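Local structure of cobalamin biosynthesis protein CobN (Mycobacterium tuberculosis, 7C6O) at residues A253-P259 and S270-L276. The protein is the catalytic subunit of cobaltochelatase, which inserts cobalt into the corrin ring during cobalamin biosynthesis. Residues are numbered along the deposited sequence; the frame is centred on the assembly and turned at random.
Sequences AAGGVKP and SWNVEHL
The indole of W271 lies flat over the backbone of G255 and G256, one face given to main chain rather than to another side chain. G255 CA sits 3.5 Å from the centroid of the five-membered ring, close to its normal, and G256 CA makes a similar CH-pi contact over the six-membered ring, with the peptide between them parallel to the indole closely enough to bring G256 N 3.4 Å above its plane. The far rim is bounded near the ring plane by A253 CB, 3.9 Å from W271 CZ2, while the ring of P259 meets W271 CZ3 obliquely. With CG anti to the backbone N (chi1 -163°), the indole reaches across 253-259; its NE1 is hydrogen-bonded to the D318 carboxylate, which also accepts from the A254 amide, and F317 meets the ring at a steep angle.

Beside the stack, N272 N donates to G255 O (3.0 Å, 160° at the hydrogen), the one direct hydrogen bond between the two segments. A water bridges A254 O (2.9 Å) and N272 O (2.7 Å) beside this link. V273 CG1 then packs on G255 CA at 3.6 Å, and A254 CB touches L276 CD1.

N272 OD1 accepts from E274 N in an Asx turn just where helix 274-277 begins. Here CH-pi packing of an indole face on a Gly-Gly backbone, next to an Asx turn at the start of a helix, joins the early part of the connection between the neighbouring parallel strands 246-249 and 283-289 of a mixed sheet to the part that leads into its short helix 274-277.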
loop_
_atom_site.group_PDB
_atom_site.type_symbol
_atom_site.label_atom_id
_atom_site.label_comp_id
_atom_site.label_asym_id
_atom_site.label_seq_id
_atom_site.Cartn_x
_atom_site.Cartn_y
_atom_site.Cartn_z
ATOM N N ALA A 253 -1.419 8.587 16.979
ATOM C CA ALA A 253 -1.826 7.213 17.250
ATOM C C ALA A 253 -1.612 6.860 18.718
ATOM O O ALA A 253 -0.727 7.396 19.390
ATOM C CB ALA A 253 -1.050 6.238 16.363
ATOM N N ALA A 254 -2.431 5.931 19.212
ATOM C CA ALA A 254 -2.473 5.619 20.632
ATOM C C ALA A 254 -1.843 4.283 21.002
ATOM O O ALA A 254 -1.639 4.027 22.194
ATOM C CB ALA A 254 -3.924 5.631 21.128
ATOM N N GLY A 255 -1.526 3.427 20.026
ATOM C CA GLY A 255 -1.091 2.078 20.352
ATOM C C GLY A 255 0.311 1.996 20.926
ATOM O O GLY A 255 0.637 1.047 21.648
ATOM N N GLY A 256 1.157 2.971 20.621
ATOM C CA GLY A 256 2.527 2.924 21.093
ATOM C C GLY A 256 3.319 4.095 20.556
ATOM O O GLY A 256 2.763 5.032 19.979
ATOM N N VAL A 257 4.635 4.028 20.753
ATOM C CA VAL A 257 5.545 5.086 20.336
ATOM C C VAL A 257 6.647 4.591 19.412
ATOM O O VAL A 257 7.451 5.403 18.947
ATOM C CB VAL A 257 6.161 5.812 21.551
ATOM C CG1 VAL A 257 5.077 6.477 22.381
ATOM C CG2 VAL A 257 6.985 4.847 22.394
ATOM N N LYS A 258 6.715 3.291 19.127
ATOM C CA LYS A 258 7.735 2.727 18.241
ATOM C C LYS A 258 7.065 1.836 17.201
ATOM O O LYS A 258 7.161 0.604 17.261
ATOM C CB LYS A 258 8.785 1.950 19.038
ATOM C CG LYS A 258 10.041 1.624 18.248
ATOM C CD LYS A 258 11.024 0.811 19.076
ATOM C CE LYS A 258 11.387 1.532 20.365
ATOM N NZ LYS A 258 12.586 0.921 21.003
ATOM N N PRO A 259 6.380 2.434 16.222
ATOM C CA PRO A 259 5.658 1.615 15.234
ATOM C C PRO A 259 6.561 0.698 14.426
ATOM O O PRO A 259 6.108 -0.369 13.989
ATOM C CB PRO A 259 4.970 2.662 14.343
ATOM C CG PRO A 259 5.765 3.914 14.535
ATOM C CD PRO A 259 6.230 3.876 15.962
ATOM N N SER A 270 2.709 -5.513 21.334
ATOM C CA SER A 270 3.099 -4.323 22.080
ATOM C C SER A 270 2.369 -3.072 21.607
ATOM O O SER A 270 2.348 -2.072 22.333
ATOM C CB SER A 270 4.611 -4.110 21.982
ATOM O OG SER A 270 5.003 -3.777 20.660
ATOM N N TRP A 271 1.782 -3.095 20.413
ATOM C CA TRP A 271 0.953 -1.989 19.939
ATOM C C TRP A 271 -0.462 -2.258 20.436
ATOM O O TRP A 271 -1.178 -3.097 19.884
ATOM C CB TRP A 271 1.012 -1.865 18.422
ATOM C CG TRP A 271 0.522 -0.541 17.921
ATOM C CD1 TRP A 271 -0.756 -0.221 17.565
ATOM C CD2 TRP A 271 1.303 0.645 17.729
ATOM N NE1 TRP A 271 -0.820 1.094 17.160
ATOM C CE2 TRP A 271 0.431 1.646 17.252
ATOM C CE3 TRP A 271 2.653 0.958 17.916
ATOM C CZ2 TRP A 271 0.867 2.938 16.958
ATOM C CZ3 TRP A 271 3.083 2.242 17.623
ATOM C CH2 TRP A 271 2.194 3.215 17.151
ATOM N N ASN A 272 -0.865 -1.548 21.487
ATOM C CA ASN A 272 -2.052 -1.895 22.259
ATOM C C ASN A 272 -3.060 -0.756 22.198
ATOM O O ASN A 272 -2.784 0.350 22.675
ATOM C CB ASN A 272 -1.674 -2.206 23.709
ATOM C CG ASN A 272 -2.802 -2.855 24.479
ATOM O OD1 ASN A 272 -3.945 -2.408 24.426
ATOM N ND2 ASN A 272 -2.485 -3.926 25.198
ATOM N N VAL A 273 -4.232 -1.037 21.626
ATOM C CA VAL A 273 -5.330 -0.077 21.586
ATOM C C VAL A 273 -6.569 -0.709 22.207
ATOM O O VAL A 273 -7.699 -0.323 21.886
ATOM C CB VAL A 273 -5.625 0.393 20.148
ATOM C CG1 VAL A 273 -4.449 1.179 19.586
ATOM C CG2 VAL A 273 -5.963 -0.796 19.250
ATOM N N GLU A 274 -6.363 -1.682 23.101
ATOM C CA GLU A 274 -7.490 -2.415 23.676
ATOM C C GLU A 274 -8.471 -1.480 24.372
ATOM O O GLU A 274 -9.688 -1.692 24.306
ATOM C CB GLU A 274 -6.987 -3.482 24.650
ATOM C CG GLU A 274 -6.286 -4.650 23.983
ATOM N N HIS A 275 -7.966 -0.439 25.040
ATOM C CA HIS A 275 -8.842 0.497 25.735
ATOM C C HIS A 275 -9.720 1.296 24.779
ATOM O O HIS A 275 -10.797 1.749 25.184
ATOM C CB HIS A 275 -8.018 1.449 26.607
ATOM C CG HIS A 275 -7.067 2.315 25.838
ATOM N ND1 HIS A 275 -5.987 1.805 25.148
ATOM C CD2 HIS A 275 -7.024 3.657 25.661
ATOM C CE1 HIS A 275 -5.324 2.794 24.575
ATOM N NE2 HIS A 275 -5.933 3.929 24.871
ATOM N N LEU A 276 -9.293 1.478 23.529
ATOM C CA LEU A 276 -10.118 2.155 22.537
ATOM C C LEU A 276 -10.961 1.179 21.725
ATOM O O LEU A 276 -12.112 1.485 21.395
ATOM C CB LEU A 276 -9.240 2.993 21.606
ATOM C CG LEU A 276 -8.502 4.140 22.297
ATOM C CD1 LEU A 276 -7.498 4.800 21.364
ATOM C CD2 LEU A 276 -9.496 5.161 22.823
HETATM O O HOH W 1 -1.334 1.966 24.262
#